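PDB 5ZWX: DUF724 domain-containing protein 6-like from Raphanus sativus, which binds a histone H3 peptide carrying the H3K9me2 mark and, like Arabidopsis AGDP1, probably links this heterochromatin mark to DNA methylation. Local coordinates for residues 50-55 against 67-73; 8-14 against 74-79; 97-102 against 138-142. All blocks are in the same frame, centred on the assembly; numbering follows the deposited sequence.

Contact 1. Residues 50-55 against 67-73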
loop_
_atom_site.group_PDB
_atom_site.type_symbol
_atom_site.label_atom_id
_atom_site.label_comp_id
_atom_site.label_asym_id
_atom_site.label_seq_id
_atom_site.Cartn_x
_atom_site.Cartn_y
_atom_site.Cartn_z
ATOM N N LYS A 50 17.750 -8.984 2.313
ATOM C CA LYS A 50 16.698 -8.309 1.562
ATOM C C LYS A 50 15.828 -9.240 0.712
ATOM O O LYS A 50 16.181 -10.385 0.465
ATOM C CB LYS A 50 17.336 -7.229 0.696
ATOM C CG LYS A 50 17.905 -6.106 1.543
ATOM C CD LYS A 50 18.764 -5.157 0.748
ATOM C CE LYS A 50 19.303 -4.063 1.653
ATOM N NZ LYS A 50 19.947 -4.639 2.869
ATOM N N CYS A 51 14.680 -8.724 0.285
ATOM C CA CYS A 51 13.732 -9.452 -0.554
ATOM C C CYS A 51 13.682 -8.780 -1.905
ATOM O O CYS A 51 13.914 -7.598 -1.985
ATOM C CB CYS A 51 12.322 -9.445 0.064
ATOM S SG CYS A 51 12.257 -10.402 1.616
ATOM N N GLU A 52 13.378 -9.514 -2.963
ATOM C CA GLU A 52 13.070 -8.859 -4.220
ATOM C C GLU A 52 11.567 -8.954 -4.444
ATOM O O GLU A 52 10.976 -10.005 -4.201
ATOM C CB GLU A 52 13.844 -9.490 -5.368
ATOM C CG GLU A 52 13.638 -8.791 -6.708
ATOM C CD GLU A 52 14.348 -9.513 -7.825
ATOM O OE1 GLU A 52 14.848 -10.618 -7.556
ATOM O OE2 GLU A 52 14.399 -8.991 -8.960
ATOM N N VAL A 53 10.953 -7.862 -4.894
ATOM C CA VAL A 53 9.516 -7.829 -5.170
ATOM C C VAL A 53 9.268 -7.314 -6.572
ATOM O O VAL A 53 10.114 -6.626 -7.155
ATOM C CB VAL A 53 8.710 -6.935 -4.175
ATOM C CG1 VAL A 53 8.829 -7.471 -2.754
ATOM C CG2 VAL A 53 9.150 -5.452 -4.250
ATOM N N GLU A 54 8.118 -7.703 -7.117
ATOM C CA GLU A 54 7.642 -7.193 -8.405
ATOM C C GLU A 54 6.360 -6.426 -8.200
ATOM O O GLU A 54 5.428 -6.952 -7.601
ATOM C CB GLU A 54 7.402 -8.339 -9.382
ATOM C CG GLU A 54 6.838 -7.895 -10.717
ATOM C CD GLU A 54 6.662 -9.053 -11.673
ATOM O OE1 GLU A 54 5.559 -9.639 -11.690
ATOM O OE2 GLU A 54 7.631 -9.384 -12.394
ATOM N N TYR A 55 6.296 -5.188 -8.693
ATOM C CA TYR A 55 5.084 -4.394 -8.554
ATOM C C TYR A 55 4.013 -4.850 -9.526
ATOM O O TYR A 55 4.315 -5.264 -10.639
ATOM C CB TYR A 55 5.370 -2.902 -8.784
ATOM C CG TYR A 55 6.204 -2.271 -7.700
ATOM C CD1 TYR A 55 7.555 -2.587 -7.554
ATOM C CD2 TYR A 55 5.644 -1.378 -6.811
ATOM C CE1 TYR A 55 8.307 -2.013 -6.560
ATOM C CE2 TYR A 55 6.396 -0.791 -5.812
ATOM C CZ TYR A 55 7.724 -1.104 -5.698
ATOM O OH TYR A 55 8.458 -0.510 -4.703
ATOM N N ARG A 67 7.118 -5.135 -15.671
ATOM C CA ARG A 67 6.742 -4.673 -14.344
ATOM C C ARG A 67 7.994 -4.363 -13.536
ATOM O O ARG A 67 9.012 -5.039 -13.668
ATOM C CB ARG A 67 5.871 -5.702 -13.634
ATOM C CG ARG A 67 4.504 -5.823 -14.255
ATOM C CD ARG A 67 3.583 -6.719 -13.459
ATOM N NE ARG A 67 2.232 -6.677 -14.007
ATOM C CZ ARG A 67 1.215 -7.409 -13.568
ATOM N NH1 ARG A 67 1.383 -8.257 -12.558
ATOM N NH2 ARG A 67 0.024 -7.291 -14.144
ATOM N N LEU A 68 7.927 -3.312 -12.733
ATOM C CA LEU A 68 9.080 -2.876 -11.962
ATOM C C LEU A 68 9.457 -3.941 -10.928
ATOM O O LEU A 68 8.589 -4.493 -10.257
ATOM C CB LEU A 68 8.785 -1.546 -11.263
ATOM C CG LEU A 68 9.894 -1.017 -10.355
ATOM C CD1 LEU A 68 11.150 -0.746 -11.170
ATOM C CD2 LEU A 68 9.453 0.223 -9.581
ATOM N N ARG A 69 10.744 -4.230 -10.808
ATOM C CA ARG A 69 11.210 -5.090 -9.715
ATOM C C ARG A 69 12.204 -4.309 -8.874
ATOM O O ARG A 69 12.978 -3.503 -9.404
ATOM C CB ARG A 69 11.848 -6.365 -10.262
ATOM C CG ARG A 69 10.875 -7.299 -10.959
ATOM C CD ARG A 69 11.595 -8.564 -11.409
ATOM N NE ARG A 69 10.675 -9.637 -11.772
ATOM C CZ ARG A 69 11.025 -10.918 -11.842
ATOM N NH1 ARG A 69 12.274 -11.282 -11.567
ATOM N NH2 ARG A 69 10.127 -11.837 -12.171
ATOM N N GLU A 70 12.174 -4.540 -7.567
ATOM C CA GLU A 70 13.062 -3.848 -6.638
ATOM C C GLU A 70 13.518 -4.785 -5.542
ATOM O O GLU A 70 12.751 -5.644 -5.127
ATOM C CB GLU A 70 12.370 -2.655 -5.997
ATOM C CG GLU A 70 12.418 -1.420 -6.860
ATOM C CD GLU A 70 11.868 -0.209 -6.171
ATOM O OE1 GLU A 70 11.243 -0.372 -5.104
ATOM O OE2 GLU A 70 12.067 0.910 -6.701
ATOM N N VAL A 71 14.756 -4.605 -5.083
ATOM C CA VAL A 71 15.248 -5.267 -3.859
ATOM C C VAL A 71 14.892 -4.339 -2.690
ATOM O O VAL A 71 15.232 -3.160 -2.707
ATOM C CB VAL A 71 16.759 -5.520 -3.941
ATOM C CG1 VAL A 71 17.296 -6.119 -2.626
ATOM C CG2 VAL A 71 17.071 -6.457 -5.116
ATOM N N VAL A 72 14.157 -4.839 -1.702
ATOM C CA VAL A 72 13.675 -4.016 -0.597
ATOM C C VAL A 72 13.977 -4.670 0.749
ATOM O O VAL A 72 14.257 -5.863 0.798
ATOM C CB VAL A 72 12.155 -3.786 -0.681
ATOM C CG1 VAL A 72 11.784 -3.054 -1.996
ATOM C CG2 VAL A 72 11.418 -5.103 -0.603
ATOM N N ASP A 73 13.889 -3.884 1.823
ATOM C CA ASP A 73 14.002 -4.390 3.190
ATOM C C ASP A 73 12.740 -5.159 3.564
ATOM O O ASP A 73 11.635 -4.806 3.140
ATOM C CB ASP A 73 14.201 -3.243 4.189
ATOM C CG ASP A 73 15.526 -2.504 4.000
ATOM O OD1 ASP A 73 16.529 -3.130 3.602
ATOM O OD2 ASP A 73 15.561 -1.292 4.282
#
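The hydroxyl of Y55 donates to E70, with OH 2.8 Å from OE1, and meets the carboxylate from above its plane, with ring and carboxylate nearly perpendicular (87°). L68 runs beside Y55, pointing the same way, and lays CD2 over one face of the ring, 4.3 Å from its centroid, in a CH-pi contact. L68 O lies in the ring plane at its edge and also accepts the backbone N of Y55 at 2.9 Å. A leucine in place of Y55 would probably leave E70 OE1 without its hydroxyl donor, so that the carboxylate is held less firmly. On the face carrying E52, E54 and R69, the extended chain of E54, with CG anti to the backbone N (chi1 177°), brings OE2 to R69 NE at 3.1 Å, a salt bridge in the guanidinium plane but on the anti side of OE2.

E70 OE2 binds a basic side chain of the bound peptide, against which Y55 and L68 also pack, so the contact forms part of the peptide site. Within the Agenet domain, strand 51-55 pairs with strand 32-40 as well as 67-72, while V53 and V72 rest on L77 of strand 77-78.

Contact 2. Residues 8-14 against 74-79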
loop_
_atom_site.group_PDB
_atom_site.type_symbol
_atom_site.label_atom_id
_atom_site.label_comp_id
_atom_site.label_asym_id
_atom_site.label_seq_id
_atom_site.Cartn_x
_atom_site.Cartn_y
_atom_site.Cartn_z
ATOM N N ILE A 8 18.301 -14.690 9.376
ATOM C CA ILE A 8 17.123 -13.937 9.798
ATOM C C ILE A 8 15.848 -14.781 9.778
ATOM O O ILE A 8 15.653 -15.634 8.908
ATOM C CB ILE A 8 16.883 -12.655 8.955
ATOM C CG1 ILE A 8 16.353 -12.989 7.558
ATOM C CG2 ILE A 8 18.137 -11.765 8.936
ATOM C CD1 ILE A 8 15.929 -11.780 6.788
ATOM N N ARG A 9 15.001 -14.545 10.774
ATOM C CA ARG A 9 13.719 -15.234 10.905
ATOM C C ARG A 9 12.664 -14.396 10.213
ATOM O O ARG A 9 12.188 -13.415 10.784
ATOM C CB ARG A 9 13.350 -15.417 12.374
ATOM C CG ARG A 9 12.169 -16.351 12.646
ATOM C CD ARG A 9 12.567 -17.363 13.730
ATOM N NE ARG A 9 11.872 -18.647 13.640
ATOM C CZ ARG A 9 10.764 -18.951 14.310
ATOM N NH1 ARG A 9 10.201 -18.052 15.101
ATOM N NH2 ARG A 9 10.209 -20.150 14.175
ATOM N N LEU A 10 12.301 -14.782 8.998
ATOM C CA LEU A 10 11.316 -14.026 8.237
ATOM C C LEU A 10 9.933 -14.167 8.817
ATOM O O LEU A 10 9.586 -15.217 9.353
ATOM C CB LEU A 10 11.271 -14.498 6.789
ATOM C CG LEU A 10 12.426 -14.263 5.835
ATOM C CD1 LEU A 10 12.045 -14.887 4.500
ATOM C CD2 LEU A 10 12.642 -12.777 5.679
ATOM N N PRO A 11 9.109 -13.121 8.666
ATOM C CA PRO A 11 7.678 -13.285 8.927
ATOM C C PRO A 11 7.133 -14.422 8.064
ATOM O O PRO A 11 7.515 -14.520 6.898
ATOM C CB PRO A 11 7.071 -11.942 8.489
ATOM C CG PRO A 11 8.196 -10.985 8.489
ATOM C CD PRO A 11 9.453 -11.760 8.205
ATOM N N PRO A 12 6.253 -15.261 8.618
ATOM C CA PRO A 12 5.652 -16.386 7.877
ATOM C C PRO A 12 4.979 -16.032 6.530
ATOM O O PRO A 12 5.013 -16.843 5.597
ATOM C CB PRO A 12 4.614 -16.924 8.871
ATOM C CG PRO A 12 5.258 -16.678 10.211
ATOM C CD PRO A 12 5.900 -15.297 10.050
ATOM N N PHE A 13 4.382 -14.855 6.407
ATOM C CA PHE A 13 3.696 -14.546 5.146
ATOM C C PHE A 13 4.680 -14.321 4.001
ATOM O O PHE A 13 4.299 -14.354 2.833
ATOM C CB PHE A 13 2.790 -13.318 5.291
ATOM C CG PHE A 13 3.530 -12.006 5.298
ATOM C CD1 PHE A 13 3.986 -11.459 6.493
ATOM C CD2 PHE A 13 3.753 -11.306 4.113
ATOM C CE1 PHE A 13 4.659 -10.237 6.510
ATOM C CE2 PHE A 13 4.423 -10.088 4.121
ATOM C CZ PHE A 13 4.888 -9.562 5.321
ATOM N N LEU A 14 5.946 -14.085 4.330
ATOM C CA LEU A 14 6.906 -13.705 3.314
ATOM C C LEU A 14 7.518 -14.930 2.663
ATOM O O LEU A 14 8.415 -15.562 3.230
ATOM C CB LEU A 14 7.992 -12.814 3.926
ATOM C CG LEU A 14 8.482 -11.529 3.262
ATOM C CD1 LEU A 14 7.366 -10.774 2.521
ATOM C CD2 LEU A 14 9.173 -10.618 4.307
ATOM N N VAL A 74 12.901 -6.211 4.370
ATOM C CA VAL A 74 11.733 -6.885 4.906
ATOM C C VAL A 74 10.713 -5.903 5.529
ATOM O O VAL A 74 9.504 -6.019 5.304
ATOM C CB VAL A 74 12.176 -7.936 5.949
ATOM C CG1 VAL A 74 10.971 -8.458 6.720
ATOM C CG2 VAL A 74 12.894 -9.070 5.223
ATOM N N GLY A 75 11.201 -4.917 6.277
ATOM C CA GLY A 75 10.328 -3.973 6.958
ATOM C C GLY A 75 9.520 -3.063 6.020
ATOM O O GLY A 75 8.652 -2.327 6.486
ATOM N N GLN A 76 9.783 -3.145 4.716
ATOM C CA GLN A 76 8.990 -2.380 3.728
ATOM C C GLN A 76 7.727 -3.137 3.296
ATOM O O GLN A 76 6.880 -2.587 2.602
ATOM C CB GLN A 76 9.828 -2.061 2.503
ATOM C CG GLN A 76 10.894 -1.051 2.761
ATOM C CD GLN A 76 11.708 -0.756 1.516
ATOM O OE1 GLN A 76 12.847 -1.180 1.414
ATOM N NE2 GLN A 76 11.113 -0.055 0.550
ATOM N N LEU A 77 7.595 -4.394 3.721
ATOM C CA LEU A 77 6.525 -5.246 3.200
ATOM C C LEU A 77 5.492 -5.578 4.264
ATOM O O LEU A 77 5.839 -5.695 5.439
ATOM C CB LEU A 77 7.105 -6.559 2.652
ATOM C CG LEU A 77 8.158 -6.376 1.554
ATOM C CD1 LEU A 77 8.702 -7.716 1.041
ATOM C CD2 LEU A 77 7.556 -5.544 0.404
ATOM N N ARG A 78 4.240 -5.726 3.841
ATOM C CA ARG A 78 3.212 -6.287 4.718
ATOM C C ARG A 78 2.262 -7.123 3.884
ATOM O O ARG A 78 2.336 -7.080 2.662
ATOM C CB ARG A 78 2.482 -5.194 5.479
ATOM C CG ARG A 78 1.576 -4.311 4.544
ATOM C CD ARG A 78 0.994 -3.129 5.309
ATOM N NE ARG A 78 -0.193 -2.605 4.585
ATOM C CZ ARG A 78 -1.062 -1.738 5.110
ATOM N NH1 ARG A 78 -0.875 -1.267 6.340
ATOM N NH2 ARG A 78 -2.119 -1.347 4.406
ATOM N N PRO A 79 1.401 -7.950 4.524
ATOM C CA PRO A 79 0.530 -8.742 3.676
ATOM C C PRO A 79 -0.535 -7.830 3.052
ATOM O O PRO A 79 -0.674 -6.716 3.543
ATOM C CB PRO A 79 -0.102 -9.776 4.657
ATOM C CG PRO A 79 0.692 -9.674 5.906
ATOM C CD PRO A 79 1.196 -8.253 5.952
#
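A backbone hydrogen bond of 3.0 Å from L14 N to P11 O closes a type I beta turn, P11 to L14, which presents F13 and L14 to P79, L77 and V74. A matching bond from L77 N to V74 O, also 3.0 Å, closes the 3-10 turn on the other side, and between the two turns the packing is apolar. P79 CG sits 3.7 Å from the centroid of the F13 ring, over its centre and only 12° off the normal, a close CH-pi contact made by the tip of the proline. F13 owes this pose to a chi1 of 76°, which places CG between the backbone N and the carbonyl carbon and directs the ring at the 77-79 backbone. There CE2 comes within 3.7 Å of R78 C, while L77 O lies near the ring plane at the edge.

V74 splits its two methyls among the partners. CG1 meets L14 CD2 at 3.7 Å and also touches P11 CD, whereas CG2 is reached by L10 CD2 at 3.7 Å. L14 and L77 cross at about a right angle, bringing L14 CD1 within 3.7 Å of L77 CD1.

Segment 8-14 thereby packs on three strands: F13 and L14 also touch V20 of strand 19-22, and L14, V74 and L77 converge on C51 of strand 51-55, beside strand 77-78. P79 packs on W145 of strand 139-146.

Contact 3. Residues 97-102 against 138-142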
loop_
_atom_site.group_PDB
_atom_site.type_symbol
_atom_site.label_atom_id
_atom_site.label_comp_id
_atom_site.label_asym_id
_atom_site.label_seq_id
_atom_site.Cartn_x
_atom_site.Cartn_y
_atom_site.Cartn_z
ATOM N N ASP A 97 -11.957 9.938 9.872
ATOM C CA ASP A 97 -11.549 8.553 9.618
ATOM C C ASP A 97 -10.184 8.518 8.932
ATOM O O ASP A 97 -9.905 9.336 8.063
ATOM C CB ASP A 97 -12.575 7.803 8.752
ATOM C CG ASP A 97 -13.788 7.283 9.546
ATOM O OD1 ASP A 97 -13.786 7.305 10.802
ATOM O OD2 ASP A 97 -14.752 6.824 8.892
ATOM N N ASP A 98 -9.337 7.569 9.318
ATOM C CA ASP A 98 -8.083 7.325 8.609
ATOM C C ASP A 98 -8.361 6.376 7.463
ATOM O O ASP A 98 -8.892 5.291 7.678
ATOM C CB ASP A 98 -7.021 6.732 9.539
ATOM C CG ASP A 98 -6.391 7.782 10.429
ATOM O OD1 ASP A 98 -6.561 8.990 10.134
ATOM O OD2 ASP A 98 -5.741 7.409 11.421
ATOM N N VAL A 99 -8.046 6.812 6.248
ATOM C CA VAL A 99 -8.353 6.031 5.057
ATOM C C VAL A 99 -7.121 5.935 4.172
ATOM O O VAL A 99 -6.166 6.690 4.351
ATOM C CB VAL A 99 -9.517 6.651 4.235
ATOM C CG1 VAL A 99 -10.841 6.576 5.049
ATOM C CG2 VAL A 99 -9.190 8.099 3.823
ATOM N N ASP A 100 -7.119 4.988 3.243
ATOM C CA ASP A 100 -6.204 5.074 2.104
ATOM C C ASP A 100 -7.055 5.357 0.879
ATOM O O ASP A 100 -8.132 4.786 0.727
ATOM C CB ASP A 100 -5.407 3.794 1.865
ATOM C CG ASP A 100 -4.708 3.286 3.103
ATOM O OD1 ASP A 100 -4.312 4.102 3.969
ATOM O OD2 ASP A 100 -4.567 2.041 3.202
ATOM N N ALA A 101 -6.553 6.231 0.002
ATOM C CA ALA A 101 -7.206 6.557 -1.258
ATOM C C ALA A 101 -6.436 5.958 -2.435
ATOM O O ALA A 101 -5.198 6.028 -2.480
ATOM C CB ALA A 101 -7.308 8.079 -1.423
ATOM N N PHE A 102 -7.146 5.352 -3.373
ATOM C CA PHE A 102 -6.481 4.819 -4.555
ATOM C C PHE A 102 -6.155 5.916 -5.550
ATOM O O PHE A 102 -7.056 6.572 -6.102
ATOM C CB PHE A 102 -7.319 3.760 -5.230
ATOM C CG PHE A 102 -6.522 2.839 -6.102
ATOM C CD1 PHE A 102 -5.587 1.958 -5.534
ATOM C CD2 PHE A 102 -6.703 2.837 -7.474
ATOM C CE1 PHE A 102 -4.852 1.099 -6.340
ATOM C CE2 PHE A 102 -5.968 1.976 -8.282
ATOM C CZ PHE A 102 -5.048 1.101 -7.709
ATOM N N GLU A 138 -13.297 4.626 -3.961
ATOM C CA GLU A 138 -11.856 4.855 -4.115
ATOM C C GLU A 138 -11.107 4.813 -2.783
ATOM O O GLU A 138 -9.884 5.030 -2.738
ATOM C CB GLU A 138 -11.603 6.220 -4.795
ATOM C CG GLU A 138 -12.167 6.294 -6.182
ATOM C CD GLU A 138 -11.930 7.690 -6.812
ATOM O OE1 GLU A 138 -12.684 8.632 -6.473
ATOM O OE2 GLU A 138 -10.989 7.817 -7.633
ATOM N N LEU A 139 -11.835 4.554 -1.695
ATOM C CA LEU A 139 -11.212 4.591 -0.367
ATOM C C LEU A 139 -11.285 3.232 0.315
ATOM O O LEU A 139 -12.193 2.450 0.037
ATOM C CB LEU A 139 -11.892 5.609 0.533
ATOM C CG LEU A 139 -12.036 7.038 -0.008
ATOM C CD1 LEU A 139 -12.792 7.788 1.047
ATOM C CD2 LEU A 139 -10.649 7.642 -0.219
ATOM N N ARG A 140 -10.328 2.970 1.204
ATOM C CA ARG A 140 -10.455 1.843 2.133
ATOM C C ARG A 140 -10.122 2.317 3.559
ATOM O O ARG A 140 -9.365 3.235 3.746
ATOM C CB ARG A 140 -9.533 0.692 1.704
ATOM C CG ARG A 140 -8.045 1.017 1.814
ATOM C CD ARG A 140 -7.132 -0.159 1.294
ATOM N NE ARG A 140 -5.697 0.098 1.524
ATOM C CZ ARG A 140 -4.714 -0.772 1.252
ATOM N NH1 ARG A 140 -4.986 -1.958 0.694
ATOM N NH2 ARG A 140 -3.445 -0.451 1.525
ATOM N N PHE A 141 -10.658 1.670 4.581
ATOM C CA PHE A 141 -10.301 2.067 5.933
ATOM C C PHE A 141 -8.874 1.654 6.137
ATOM O O PHE A 141 -8.481 0.581 5.687
ATOM C CB PHE A 141 -11.250 1.437 6.971
ATOM C CG PHE A 141 -12.605 2.048 6.944
ATOM C CD1 PHE A 141 -12.806 3.306 7.478
ATOM C CD2 PHE A 141 -13.676 1.388 6.359
ATOM C CE1 PHE A 141 -14.066 3.900 7.444
ATOM C CE2 PHE A 141 -14.932 1.959 6.335
ATOM C CZ PHE A 141 -15.128 3.224 6.874
ATOM N N HIS A 142 -8.090 2.541 6.743
ATOM C CA HIS A 142 -6.669 2.294 6.946
ATOM C C HIS A 142 -6.458 1.252 8.040
ATOM O O HIS A 142 -7.164 1.272 9.041
ATOM C CB HIS A 142 -5.945 3.576 7.343
ATOM C CG HIS A 142 -4.469 3.405 7.461
ATOM N ND1 HIS A 142 -3.631 3.360 6.363
ATOM C CD2 HIS A 142 -3.676 3.176 8.539
ATOM C CE1 HIS A 142 -2.391 3.164 6.760
ATOM N NE2 HIS A 142 -2.389 3.041 8.083
HETATM O O HOH W 1 -9.320 5.631 -7.761
HETATM O O HOH W 2 -7.905 8.394 -7.901
#
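D97 brings OD2 to the edge of the F141 ring, 3.3 Å from CE1, at the start of an antiparallel strand pairing, 98-103 with 139-146, that probably belongs to the second Agenet unit of the cassette. The same OD2 accepts a bond from A94 N. At D98 the backbone takes over: D98 O receives H142 N at 3.0 Å, with the donor well above the carbonyl plane. V99 and F141 form a non-hydrogen-bonded pair whose side chains diverge.

D100 N and O bond with those of R140, and the two carboxylate oxygens of D100 serve different partners. OD1 accepts H142 ND1 at 2.6 Å through its syn lone pair, with the imidazole turned 81° from the carboxylate. OD2 uses its anti lone pair for R140 NE at 2.8 Å, with a weak second bond to NH2. A chi1 of 66° sets the extended R140 chain on course for this salt bridge, and beyond it R140 NH1 meets E21 while the guanidinium makes a cation-pi contact with W107. H142 NE2 is bonded to E144, so acidic groups meet both ring nitrogens and would probably favour a protonated imidazole.

A101 turns to the other face, where its CB touches L139 CD2 at 3.6 Å. Finally, F102 N donates to E138 O at 2.8 Å. E138 OE1 accepts R135 N, and two waters lie within hydrogen-bonding distance of both F102 O and E138 OE2.

In the fold
Contacts 1 and 2 adjoin, with centres 13 Å apart: C51, V53 and V72 of contact 1 pack on L14, V74 and L77 of contact 2, giving one shared apolar core. Along the chain contact 1 is nested inside the loop closed by contact 2, and strand 67-72 leads into 77-78. Contact 3 follows later, on the other side of the chain's centre, its centre about 24 Å and 23 Å from those of contacts 1 and 2. All three reach the same curled antiparallel sheet, continued between the halves by strands 32-40 and 106-116. R78 of contact 2, with NH1 bonded to R143 O and its side chain on W145, further joins the two halves of the cassette.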